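Local coordinates for cephalosporin hydroxylase CMCI (Streptomyces clavuligerus, PDB 2BM8), which takes part in cephamycin biosynthesis, probably in cephalosporin hydroxylation, and belongs to the rhamnosyl O-methyltransferase/CmcI family, at residues D75-L80 against A97-L102. The protein carries 3 engineered substitutions. Residues are numbered along the deposited sequence; the frame is centred on the assembly and turned at random.
Sequences DMLWEL and AWFRDL
Leu77 reaches from its helix toward 97-102 and touches Phe99 and Leu102 with one methyl, CD2. Leu77 CD2 lies at the rim of the Phe99 ring, near the ring plane, 4.1 Å from Phe99 CD2. The two side chains cross at about a right angle. The same methyl is 4.3 Å from Leu102 CG. The contact is wholly apolar, and no hydrogen bond joins the two segments. Phe99 CG is anti to its own carbonyl carbon (chi1 -84°), and this brings the ring beside its backbone N and nearer to 75-80. Trp98 CE3 sits 3.9 Å above one face of that ring, offset toward its rim. Helix 67-80 precedes strand 84-88 in the chain and helix 94-106 follows it, in a Rossmann-like sheet with strand order 3-2-1-4-5-7-6, the order of class I methyltransferases. Leu77 and Phe99 also rest on strand 155-159, through Ile156 and Ile158, and Tyr73 meets Phe99 edge-to-face. Behind the contact, Arg100 NE binds Asp101 OD1 at 3.0 Å in a salt bridge, nearly in the guanidinium plane and with a fairly straight hydrogen bond (166°). It meets Asp101 OD1 on the anti side, 27° out of the carboxylate plane. Asp101 OD2 also pairs with Arg59, and Arg100 with Asp128. Leu102 packs on Trp58 of a second subunit.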
loop_
_atom_site.group_PDB
_atom_site.type_symbol
_atom_site.label_atom_id
_atom_site.label_comp_id
_atom_site.label_asym_id
_atom_site.label_seq_id
_atom_site.Cartn_x
_atom_site.Cartn_y
_atom_site.Cartn_z
ATOM N N ASP B 75 19.474 -8.906 21.664
ATOM C CA ASP B 75 18.668 -8.823 22.891
ATOM C C ASP B 75 18.592 -10.174 23.596
ATOM O O ASP B 75 18.723 -10.249 24.798
ATOM C CB ASP B 75 17.241 -8.322 22.600
ATOM C CG ASP B 75 17.202 -6.878 22.061
ATOM O OD1 ASP B 75 18.184 -6.134 22.292
ATOM O OD2 ASP B 75 16.234 -6.415 21.385
ATOM N N MET B 76 18.405 -11.239 22.830
ATOM C CA MET B 76 18.307 -12.583 23.376
ATOM C C MET B 76 19.614 -12.992 24.039
ATOM O O MET B 76 19.620 -13.480 25.146
ATOM C CB MET B 76 17.953 -13.562 22.266
ATOM C CG MET B 76 17.704 -14.984 22.746
ATOM S SD MET B 76 17.356 -16.071 21.365
ATOM C CE MET B 76 15.810 -15.360 20.749
ATOM N N LEU B 77 20.724 -12.765 23.356
ATOM C CA LEU B 77 22.030 -13.039 23.923
ATOM C C LEU B 77 22.233 -12.282 25.231
ATOM O O LEU B 77 22.675 -12.868 26.218
ATOM C CB LEU B 77 23.135 -12.691 22.927
ATOM C CG LEU B 77 23.616 -13.879 22.105
ATOM C CD1 LEU B 77 22.476 -14.682 21.488
ATOM C CD2 LEU B 77 24.578 -13.407 21.034
ATOM N N TRP B 78 21.868 -10.998 25.229
ATOM C CA TRP B 78 22.079 -10.098 26.361
ATOM C C TRP B 78 21.281 -10.522 27.588
ATOM O O TRP B 78 21.774 -10.433 28.727
ATOM C CB TRP B 78 21.716 -8.664 25.984
ATOM C CG TRP B 78 22.051 -7.677 27.064
ATOM C CD1 TRP B 78 21.167 -6.930 27.800
ATOM C CD2 TRP B 78 23.358 -7.344 27.545
ATOM N NE1 TRP B 78 21.854 -6.149 28.699
ATOM C CE2 TRP B 78 23.197 -6.386 28.572
ATOM C CE3 TRP B 78 24.654 -7.760 27.217
ATOM C CZ2 TRP B 78 24.283 -5.836 29.274
ATOM C CZ3 TRP B 78 25.745 -7.214 27.924
ATOM C CH2 TRP B 78 25.547 -6.256 28.932
ATOM N N GLU B 79 20.070 -11.011 27.349
ATOM C CA GLU B 79 19.174 -11.454 28.412
ATOM C C GLU B 79 19.518 -12.873 28.926
ATOM O O GLU B 79 19.609 -13.098 30.126
ATOM C CB GLU B 79 17.730 -11.404 27.906
ATOM C CG GLU B 79 16.693 -12.123 28.774
ATOM C CD GLU B 79 15.318 -12.120 28.127
ATOM O OE1 GLU B 79 15.221 -12.275 26.884
ATOM O OE2 GLU B 79 14.324 -11.947 28.852
ATOM N N LEU B 80 19.689 -13.822 28.013
ATOM C CA LEU B 80 19.907 -15.242 28.349
ATOM C C LEU B 80 21.367 -15.569 28.761
ATOM O O LEU B 80 21.615 -16.402 29.639
ATOM C CB LEU B 80 19.531 -16.082 27.131
ATOM C CG LEU B 80 18.849 -17.451 27.234
ATOM C CD1 LEU B 80 19.594 -18.444 26.314
ATOM C CD2 LEU B 80 18.679 -17.997 28.646
ATOM N N ALA B 97 30.651 -16.771 13.173
ATOM C CA ALA B 97 31.625 -15.786 13.604
ATOM C C ALA B 97 30.952 -14.605 14.280
ATOM O O ALA B 97 31.496 -14.045 15.229
ATOM C CB ALA B 97 32.447 -15.303 12.433
ATOM N N TRP B 98 29.768 -14.234 13.794
ATOM C CA TRP B 98 29.005 -13.130 14.358
ATOM C C TRP B 98 28.584 -13.470 15.784
ATOM O O TRP B 98 28.822 -12.689 16.695
ATOM C CB TRP B 98 27.784 -12.803 13.486
ATOM C CG TRP B 98 26.982 -11.648 13.999
ATOM C CD1 TRP B 98 27.309 -10.340 13.923
ATOM C CD2 TRP B 98 25.745 -11.709 14.693
ATOM N NE1 TRP B 98 26.340 -9.565 14.513
ATOM C CE2 TRP B 98 25.368 -10.390 15.002
ATOM C CE3 TRP B 98 24.901 -12.748 15.079
ATOM C CZ2 TRP B 98 24.204 -10.086 15.680
ATOM C CZ3 TRP B 98 23.737 -12.446 15.743
ATOM C CH2 TRP B 98 23.404 -11.126 16.047
ATOM N N PHE B 99 27.993 -14.640 15.976
ATOM C CA PHE B 99 27.578 -15.081 17.309
ATOM C C PHE B 99 28.758 -15.130 18.275
ATOM O O PHE B 99 28.631 -14.727 19.429
ATOM C CB PHE B 99 26.937 -16.473 17.264
ATOM C CG PHE B 99 25.482 -16.466 16.919
ATOM C CD1 PHE B 99 25.004 -17.237 15.869
ATOM C CD2 PHE B 99 24.580 -15.717 17.655
ATOM C CE1 PHE B 99 23.661 -17.244 15.551
ATOM C CE2 PHE B 99 23.230 -15.727 17.343
ATOM C CZ PHE B 99 22.777 -16.491 16.284
ATOM N N ARG B 100 29.886 -15.647 17.791
ATOM C CA ARG B 100 31.123 -15.709 18.558
ATOM C C ARG B 100 31.610 -14.316 18.927
ATOM O O ARG B 100 31.863 -14.030 20.081
ATOM C CB ARG B 100 32.213 -16.436 17.764
ATOM C CG ARG B 100 33.437 -16.787 18.592
ATOM C CD ARG B 100 34.553 -15.716 18.597
ATOM N NE ARG B 100 34.816 -15.166 17.264
ATOM C CZ ARG B 100 35.461 -15.814 16.296
ATOM N NH1 ARG B 100 35.925 -17.040 16.489
ATOM N NH2 ARG B 100 35.640 -15.245 15.122
ATOM N N ASP B 101 31.750 -13.453 17.934
ATOM C CA ASP B 101 32.184 -12.078 18.175
ATOM C C ASP B 101 31.296 -11.404 19.208
ATOM O O ASP B 101 31.790 -10.812 20.149
ATOM C CB ASP B 101 32.133 -11.264 16.892
ATOM C CG ASP B 101 33.245 -11.601 15.945
ATOM O OD1 ASP B 101 34.139 -12.395 16.271
ATOM O OD2 ASP B 101 33.295 -11.104 14.824
ATOM N N LEU B 102 29.989 -11.538 19.030
ATOM C CA LEU B 102 29.017 -10.805 19.825
ATOM C C LEU B 102 29.002 -11.273 21.268
ATOM O O LEU B 102 28.831 -10.479 22.183
ATOM C CB LEU B 102 27.627 -10.978 19.212
ATOM C CG LEU B 102 26.576 -9.935 19.545
ATOM C CD1 LEU B 102 27.149 -8.530 19.577
ATOM C CD2 LEU B 102 25.472 -10.023 18.527
#